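Side-chain contacts in Poly(A) RNA polymerase protein 2 (Saccharomyces cerevisiae, PDB 3NYB), which probably adds adenosines to the 3' ends of RNA as the poly(A) polymerase subunit of the TRAMP RNA surveillance complex, working with the zinc-knuckle protein Air2p: residues A[160-165]-A[212-217]; A[216-221]-A[294-299]. The protein carries 1 engineered substitution. One frame throughout, in Å; residues are numbered along the deposited sequence.

Interaction 1: residues A[160-165]-A[212-217]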
ATOM      1  N   LEU A 160      -1.243  -5.743  -8.276  1.00 34.00           N
ATOM      2  CA  LEU A 160      -0.786  -5.564  -6.904  1.00 42.77           C
ATOM      3  C   LEU A 160       0.272  -4.451  -6.761  1.00 47.37           C
ATOM      4  O   LEU A 160       0.094  -3.518  -5.978  1.00 38.77           O
ATOM      5  CB  LEU A 160      -0.267  -6.882  -6.342  1.00 37.50           C
ATOM      6  CG  LEU A 160       0.040  -6.826  -4.849  1.00 42.12           C
ATOM      7  CD1 LEU A 160      -1.130  -6.215  -4.068  1.00 34.18           C
ATOM      8  CD2 LEU A 160       0.406  -8.198  -4.320  1.00 44.05           C
ATOM      9  N   ARG A 161       1.359  -4.547  -7.522  1.00 36.82           N
ATOM     10  CA  ARG A 161       2.403  -3.535  -7.480  1.00 29.90           C
ATOM     11  C   ARG A 161       1.875  -2.111  -7.730  1.00 40.02           C
ATOM     12  O   ARG A 161       2.180  -1.188  -6.973  1.00 39.59           O
ATOM     13  CB  ARG A 161       3.523  -3.877  -8.473  1.00 29.96           C
ATOM     14  CG  ARG A 161       4.592  -2.792  -8.590  1.00 26.49           C
ATOM     15  CD  ARG A 161       5.856  -3.244  -9.311  1.00 27.69           C
ATOM     16  NE  ARG A 161       6.782  -2.126  -9.500  1.00 35.38           N
ATOM     17  CZ  ARG A 161       6.822  -1.342 -10.575  1.00 31.99           C
ATOM     18  NH1 ARG A 161       6.004  -1.538 -11.594  1.00 22.14           N
ATOM     19  NH2 ARG A 161       7.696  -0.353 -10.636  1.00 37.21           N
ATOM     20  N   GLU A 162       1.085  -1.934  -8.785  1.00 40.30           N
ATOM     21  CA  GLU A 162       0.608  -0.605  -9.174  1.00 32.35           C
ATOM     22  C   GLU A 162      -0.235   0.036  -8.090  1.00 33.88           C
ATOM     23  O   GLU A 162      -0.034   1.197  -7.748  1.00 35.01           O
ATOM     24  CB  GLU A 162      -0.228  -0.674 -10.451  1.00 35.53           C
ATOM     25  CG  GLU A 162       0.552  -0.971 -11.716  1.00 34.99           C
ATOM     26  CD  GLU A 162       1.073  -2.393 -11.771  1.00 45.70           C
ATOM     27  OE1 GLU A 162       1.935  -2.652 -12.637  1.00 50.61           O
ATOM     28  OE2 GLU A 162       0.637  -3.244 -10.951  1.00 48.92           O
ATOM     29  N   LEU A 163      -1.195  -0.713  -7.558  1.00 35.60           N
ATOM     30  CA  LEU A 163      -2.052  -0.156  -6.528  1.00 37.56           C
ATOM     31  C   LEU A 163      -1.264   0.110  -5.252  1.00 36.76           C
ATOM     32  O   LEU A 163      -1.484   1.113  -4.580  1.00 31.49           O
ATOM     33  CB  LEU A 163      -3.271  -1.042  -6.270  1.00 37.03           C
ATOM     34  CG  LEU A 163      -4.257  -1.032  -7.438  1.00 41.32           C
ATOM     35  CD1 LEU A 163      -5.599  -1.596  -7.022  1.00 43.60           C
ATOM     36  CD2 LEU A 163      -4.420   0.381  -7.955  1.00 41.25           C
ATOM     37  N   VAL A 164      -0.325  -0.771  -4.928  1.00 28.46           N
ATOM     38  CA  VAL A 164       0.507  -0.562  -3.750  1.00 18.25           C
ATOM     39  C   VAL A 164       1.320   0.726  -3.865  1.00 30.14           C
ATOM     40  O   VAL A 164       1.386   1.519  -2.917  1.00 28.41           O
ATOM     41  CB  VAL A 164       1.427  -1.757  -3.480  1.00 19.36           C
ATOM     42  CG1 VAL A 164       2.432  -1.411  -2.412  1.00 18.73           C
ATOM     43  CG2 VAL A 164       0.597  -2.961  -3.047  1.00 20.47           C
ATOM     44  N   LEU A 165       1.919   0.956  -5.030  1.00 30.95           N
ATOM     45  CA  LEU A 165       2.685   2.181  -5.217  1.00 23.19           C
ATOM     46  C   LEU A 165       1.810   3.421  -5.016  1.00 23.38           C
ATOM     47  O   LEU A 165       2.194   4.344  -4.312  1.00 28.70           O
ATOM     48  CB  LEU A 165       3.375   2.193  -6.576  1.00 31.25           C
ATOM     49  CG  LEU A 165       4.544   1.211  -6.665  1.00 37.05           C
ATOM     50  CD1 LEU A 165       5.112   1.160  -8.086  1.00 35.35           C
ATOM     51  CD2 LEU A 165       5.617   1.571  -5.645  1.00 18.46           C
ATOM     52  N   ASP A 212      -6.434  -3.748 -16.545  1.00 48.40           N
ATOM     53  CA  ASP A 212      -7.256  -2.943 -17.448  1.00 49.20           C
ATOM     54  C   ASP A 212      -8.345  -2.198 -16.685  1.00 44.74           C
ATOM     55  O   ASP A 212      -9.246  -1.606 -17.282  1.00 47.20           O
ATOM     56  CB  ASP A 212      -7.881  -3.809 -18.547  1.00 55.98           C
ATOM     57  CG  ASP A 212      -6.863  -4.276 -19.578  1.00 79.16           C
ATOM     58  OD1 ASP A 212      -5.879  -3.541 -19.835  1.00 81.20           O
ATOM     59  OD2 ASP A 212      -7.054  -5.381 -20.137  1.00 88.28           O
ATOM     60  N   ASN A 213      -8.244  -2.220 -15.361  1.00 32.43           N
ATOM     61  CA  ASN A 213      -9.279  -1.661 -14.505  1.00 30.13           C
ATOM     62  C   ASN A 213      -8.721  -1.042 -13.222  1.00 39.86           C
ATOM     63  O   ASN A 213      -9.418  -0.946 -12.207  1.00 48.96           O
ATOM     64  CB  ASN A 213     -10.305  -2.750 -14.155  1.00 42.88           C
ATOM     65  CG  ASN A 213     -11.170  -3.157 -15.347  1.00 54.92           C
ATOM     66  OD1 ASN A 213     -12.105  -2.445 -15.719  1.00 68.29           O
ATOM     67  ND2 ASN A 213     -10.869  -4.313 -15.938  1.00 42.39           N
ATOM     68  N   LEU A 214      -7.466  -0.619 -13.244  1.00 42.21           N
ATOM     69  CA  LEU A 214      -6.901  -0.125 -11.996  1.00 47.57           C
ATOM     70  C   LEU A 214      -7.482   1.231 -11.556  1.00 38.58           C
ATOM     71  O   LEU A 214      -7.398   1.597 -10.383  1.00 37.94           O
ATOM     72  CB  LEU A 214      -5.382   0.015 -12.115  1.00 45.12           C
ATOM     73  CG  LEU A 214      -4.561  -1.246 -11.840  1.00 57.25           C
ATOM     74  CD1 LEU A 214      -4.848  -2.312 -12.888  1.00 74.28           C
ATOM     75  CD2 LEU A 214      -3.076  -0.923 -11.799  1.00 62.85           C
ATOM     76  N   GLY A 215      -8.104   1.953 -12.482  1.00 32.40           N
ATOM     77  CA  GLY A 215      -8.798   3.177 -12.125  1.00 37.65           C
ATOM     78  C   GLY A 215      -9.917   2.909 -11.120  1.00 52.20           C
ATOM     79  O   GLY A 215      -9.934   3.478 -10.025  1.00 53.32           O
ATOM     80  N   VAL A 216     -10.854   2.032 -11.481  1.00 39.47           N
ATOM     81  CA  VAL A 216     -11.970   1.724 -10.590  1.00 38.10           C
ATOM     82  C   VAL A 216     -11.504   1.064  -9.314  1.00 39.15           C
ATOM     83  O   VAL A 216     -11.937   1.431  -8.230  1.00 47.48           O
ATOM     84  CB  VAL A 216     -13.060   0.826 -11.248  1.00 54.87           C
ATOM     85  CG1 VAL A 216     -14.048   1.672 -12.020  1.00 62.40           C
ATOM     86  CG2 VAL A 216     -12.445  -0.275 -12.129  1.00 29.08           C
ATOM     87  N   LEU A 217     -10.622   0.084  -9.445  1.00 37.05           N
ATOM     88  CA  LEU A 217     -10.147  -0.653  -8.285  1.00 41.00           C
ATOM     89  C   LEU A 217      -9.467   0.276  -7.281  1.00 48.90           C
ATOM     90  O   LEU A 217      -9.588   0.090  -6.071  1.00 50.66           O
ATOM     91  CB  LEU A 217      -9.211  -1.767  -8.731  1.00 35.98           C
ATOM     92  CG  LEU A 217      -9.879  -2.672  -9.774  1.00 37.96           C
ATOM     93  CD1 LEU A 217      -8.867  -3.587 -10.444  1.00 41.37           C
ATOM     94  CD2 LEU A 217     -11.022  -3.480  -9.147  1.00 29.25           C
TER
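L163 reaches from the first turn of helix 160-173 to the start of helix 214-228 and touches L214 and L217 there. Its CB leaves the backbone toward the other helix, and chi1 of -70° sets CG beside its own backbone N, anti to the carbonyl carbon. The chain then forks, and each methyl serves a different partner. CD1 of L163 packs on CB of L217 at 4.0 Å, the two side chains crossing at about a right angle. CD2 of L163 lies 4.2 Å from CG of L214 and borders that residue's carbonyl oxygen, so the fork spans two positions one helical turn apart. E162 also lies next to L214, though the two are modelled too close for the detail to be trusted. No hydrogen bond joins the two segments; the contact is apolar packing. V193 and L197 of helix 186-198 also touch L163, F196 of the same helix touches L217, and I25 of helix 17-31 covers L214. The contact thus packs the first turns of two helices against each other in the mostly helical part of the polymerase, consistent with the central domain of nucleotidyltransferase-fold poly(A) polymerases.

Interaction 2: residues A[216-221]-A[294-299]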
ATOM      1  N   VAL A 216     -10.854   2.032 -11.481  1.00 39.47           N
ATOM      2  CA  VAL A 216     -11.970   1.724 -10.590  1.00 38.10           C
ATOM      3  C   VAL A 216     -11.504   1.064  -9.314  1.00 39.15           C
ATOM      4  O   VAL A 216     -11.937   1.431  -8.230  1.00 47.48           O
ATOM      5  CB  VAL A 216     -13.060   0.826 -11.248  1.00 54.87           C
ATOM      6  CG1 VAL A 216     -14.048   1.672 -12.020  1.00 62.40           C
ATOM      7  CG2 VAL A 216     -12.445  -0.275 -12.129  1.00 29.08           C
ATOM      8  N   LEU A 217     -10.622   0.084  -9.445  1.00 37.05           N
ATOM      9  CA  LEU A 217     -10.147  -0.653  -8.285  1.00 41.00           C
ATOM     10  C   LEU A 217      -9.467   0.276  -7.281  1.00 48.90           C
ATOM     11  O   LEU A 217      -9.588   0.090  -6.071  1.00 50.66           O
ATOM     12  CB  LEU A 217      -9.211  -1.767  -8.731  1.00 35.98           C
ATOM     13  CG  LEU A 217      -9.879  -2.672  -9.774  1.00 37.96           C
ATOM     14  CD1 LEU A 217      -8.867  -3.587 -10.444  1.00 41.37           C
ATOM     15  CD2 LEU A 217     -11.022  -3.480  -9.147  1.00 29.25           C
ATOM     16  N   LEU A 218      -8.771   1.291  -7.788  1.00 44.77           N
ATOM     17  CA  LEU A 218      -8.138   2.280  -6.925  1.00 34.21           C
ATOM     18  C   LEU A 218      -9.202   2.979  -6.107  1.00 30.36           C
ATOM     19  O   LEU A 218      -9.150   3.009  -4.878  1.00 35.93           O
ATOM     20  CB  LEU A 218      -7.348   3.293  -7.750  1.00 33.12           C
ATOM     21  CG  LEU A 218      -6.234   4.116  -7.077  1.00 34.60           C
ATOM     22  CD1 LEU A 218      -6.514   5.591  -7.134  1.00 26.51           C
ATOM     23  CD2 LEU A 218      -5.950   3.678  -5.650  1.00 33.13           C
ATOM     24  N   ILE A 219     -10.185   3.528  -6.795  1.00 42.05           N
ATOM     25  CA  ILE A 219     -11.291   4.166  -6.109  1.00 45.81           C
ATOM     26  C   ILE A 219     -11.945   3.203  -5.126  1.00 41.76           C
ATOM     27  O   ILE A 219     -12.067   3.508  -3.947  1.00 49.40           O
ATOM     28  CB  ILE A 219     -12.320   4.704  -7.102  1.00 41.41           C
ATOM     29  CG1 ILE A 219     -11.752   5.927  -7.816  1.00 37.18           C
ATOM     30  CG2 ILE A 219     -13.598   5.061  -6.385  1.00 45.72           C
ATOM     31  CD1 ILE A 219     -12.691   6.532  -8.802  1.00 36.55           C
ATOM     32  N   GLU A 220     -12.332   2.028  -5.608  1.00 43.36           N
ATOM     33  CA  GLU A 220     -13.004   1.049  -4.762  1.00 48.34           C
ATOM     34  C   GLU A 220     -12.144   0.578  -3.586  1.00 48.52           C
ATOM     35  O   GLU A 220     -12.668   0.185  -2.544  1.00 55.30           O
ATOM     36  CB  GLU A 220     -13.495  -0.136  -5.595  1.00 45.15           C
ATOM     37  CG  GLU A 220     -14.488   0.265  -6.673  1.00 54.21           C
ATOM     38  CD  GLU A 220     -14.820  -0.863  -7.630  1.00 72.05           C
ATOM     39  OE1 GLU A 220     -14.172  -1.927  -7.562  1.00 74.96           O
ATOM     40  OE2 GLU A 220     -15.733  -0.679  -8.457  1.00 84.15           O
ATOM     41  N   PHE A 221     -10.828   0.617  -3.739  1.00 41.23           N
ATOM     42  CA  PHE A 221      -9.962   0.289  -2.621  1.00 43.53           C
ATOM     43  C   PHE A 221     -10.140   1.311  -1.498  1.00 46.49           C
ATOM     44  O   PHE A 221     -10.250   0.949  -0.332  1.00 38.44           O
ATOM     45  CB  PHE A 221      -8.495   0.226  -3.057  1.00 39.08           C
ATOM     46  CG  PHE A 221      -7.520   0.209  -1.906  1.00 36.86           C
ATOM     47  CD1 PHE A 221      -7.031  -0.981  -1.411  1.00 32.41           C
ATOM     48  CD2 PHE A 221      -7.087   1.390  -1.327  1.00 41.57           C
ATOM     49  CE1 PHE A 221      -6.128  -1.001  -0.356  1.00 36.24           C
ATOM     50  CE2 PHE A 221      -6.188   1.375  -0.275  1.00 41.24           C
ATOM     51  CZ  PHE A 221      -5.709   0.180   0.211  1.00 34.80           C
ATOM     52  N   ASP A 294     -13.204  10.581  -1.767  1.00 40.29           N
ATOM     53  CA  ASP A 294     -13.928  11.823  -2.032  1.00 47.17           C
ATOM     54  C   ASP A 294     -13.253  12.627  -3.133  1.00 56.71           C
ATOM     55  O   ASP A 294     -13.916  13.101  -4.056  1.00 60.94           O
ATOM     56  CB  ASP A 294     -14.034  12.676  -0.767  1.00 51.88           C
ATOM     57  CG  ASP A 294     -14.997  12.096   0.252  1.00 68.51           C
ATOM     58  OD1 ASP A 294     -15.446  10.945   0.069  1.00 80.63           O
ATOM     59  OD2 ASP A 294     -15.304  12.794   1.242  1.00 68.57           O
ATOM     60  N   LEU A 295     -11.933  12.774  -3.031  1.00 46.80           N
ATOM     61  CA  LEU A 295     -11.164  13.558  -3.992  1.00 41.12           C
ATOM     62  C   LEU A 295     -11.209  12.962  -5.397  1.00 43.68           C
ATOM     63  O   LEU A 295     -11.502  13.666  -6.366  1.00 36.05           O
ATOM     64  CB  LEU A 295      -9.715  13.698  -3.526  1.00 44.75           C
ATOM     65  CG  LEU A 295      -9.444  14.645  -2.351  1.00 40.93           C
ATOM     66  CD1 LEU A 295      -8.205  14.237  -1.565  1.00 43.50           C
ATOM     67  CD2 LEU A 295      -9.311  16.070  -2.839  1.00 36.56           C
ATOM     68  N   LEU A 296     -10.927  11.664  -5.499  1.00 38.99           N
ATOM     69  CA  LEU A 296     -10.934  10.963  -6.786  1.00 41.40           C
ATOM     70  C   LEU A 296     -12.296  11.002  -7.476  1.00 50.93           C
ATOM     71  O   LEU A 296     -12.394  11.355  -8.655  1.00 41.93           O
ATOM     72  CB  LEU A 296     -10.502   9.507  -6.620  1.00 35.27           C
ATOM     73  CG  LEU A 296      -9.061   9.229  -6.198  1.00 36.47           C
ATOM     74  CD1 LEU A 296      -8.901   7.740  -5.940  1.00 46.26           C
ATOM     75  CD2 LEU A 296      -8.073   9.695  -7.251  1.00 32.54           C
ATOM     76  N   THR A 297     -13.339  10.624  -6.737  1.00 52.67           N
ATOM     77  CA  THR A 297     -14.692  10.594  -7.277  1.00 47.47           C
ATOM     78  C   THR A 297     -15.178  11.991  -7.648  1.00 53.83           C
ATOM     79  O   THR A 297     -15.757  12.185  -8.719  1.00 58.93           O
ATOM     80  CB  THR A 297     -15.685   9.943  -6.300  1.00 46.95           C
ATOM     81  OG1 THR A 297     -15.805  10.749  -5.122  1.00 57.72           O
ATOM     82  CG2 THR A 297     -15.207   8.553  -5.911  1.00 43.22           C
ATOM     83  N   ASN A 298     -14.944  12.964  -6.773  1.00 49.06           N
ATOM     84  CA  ASN A 298     -15.347  14.339  -7.061  1.00 54.97           C
ATOM     85  C   ASN A 298     -14.687  14.828  -8.327  1.00 55.69           C
ATOM     86  O   ASN A 298     -15.323  15.449  -9.174  1.00 57.79           O
ATOM     87  CB  ASN A 298     -14.980  15.273  -5.912  1.00 56.46           C
ATOM     88  CG  ASN A 298     -15.963  15.202  -4.777  1.00 62.64           C
ATOM     89  OD1 ASN A 298     -17.096  14.750  -4.951  1.00 59.76           O
ATOM     90  ND2 ASN A 298     -15.538  15.641  -3.602  1.00 66.01           N
ATOM     91  N   ARG A 299     -13.396  14.541  -8.436  1.00 56.58           N
ATOM     92  CA  ARG A 299     -12.607  14.895  -9.604  1.00 54.57           C
ATOM     93  C   ARG A 299     -13.193  14.274 -10.871  1.00 51.51           C
ATOM     94  O   ARG A 299     -13.367  14.950 -11.887  1.00 44.45           O
ATOM     95  CB  ARG A 299     -11.161  14.439  -9.399  1.00 45.72           C
ATOM     96  CG  ARG A 299     -10.211  14.733 -10.547  1.00 44.20           C
ATOM     97  CD  ARG A 299     -10.170  16.206 -10.883  1.00 46.26           C
ATOM     98  NE  ARG A 299      -8.927  16.578 -11.541  1.00 45.41           N
ATOM     99  CZ  ARG A 299      -8.562  17.832 -11.773  1.00 50.55           C
ATOM    100  NH1 ARG A 299      -9.366  18.822 -11.406  1.00 52.80           N
ATOM    101  NH2 ARG A 299      -7.399  18.095 -12.368  1.00 43.95           N
TER
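Segments 216-221 and 294-299, of helices 214-228 and 282-304, run in roughly opposite directions, with 136° between their N-to-C directions and a closest axis approach of 9.9 Å. The backbones come nearest at I219 and L296, whose CA atoms are 6.8 Å apart, and these two residues form the middle of the contact. Their side chains slide past each other in opposite directions. CG1 of I219 lies 3.9 Å from CD1 of L296 and almost as near to CB of the same leucine, so it runs along the L296 chain and does not merely meet its end. The second branch of I219 serves another neighbour: CG2 sits 3.9 Å from CG2 of T297, one residue farther along the opposing helix. L218 completes the set: its side chain crosses that of L296 at about a right angle, and the two CD1 methyls meet. Its CG stands opposite the backbone N (chi1 -159°), and from there the chain comes nearer to segment 294-299 than the direction of its CB alone would suggest. T297 turns its methyl to the interface, while its hydroxyl is hydrogen-bonded to the carbonyl oxygen of F293, one turn earlier in its own helix. That division lets a polar residue line an apolar seam. W25 of the Protein AIR2 chain packs on both I219 and T297, and V320 of a loop touches L296. The result is an obliquely crossing helix pair in the helical part of the polymerase, with its I219-T297 border built into the binding surface for the zinc-knuckle partner.

Both interactions use helix 214-228, which presents L214 and L217 to helix 160-173 in interaction 1 and L218 and I219 to helix 282-304 in interaction 2. They adjoin one another: CD2 of L163 lies 4.1 Å from CB of L218, and the centres of the two contacts are about 11 Å apart. Each is buried and apolar, without a hydrogen bond across it. Interaction 1 lies deeper, its centre about 13 Å from the centre of the chain against about 19 Å for interaction 2, and its packing is that of three leucines. Interaction 2 brings in a β-branched pair, I219 and T297, where the Protein AIR2 chain adds a tryptophan.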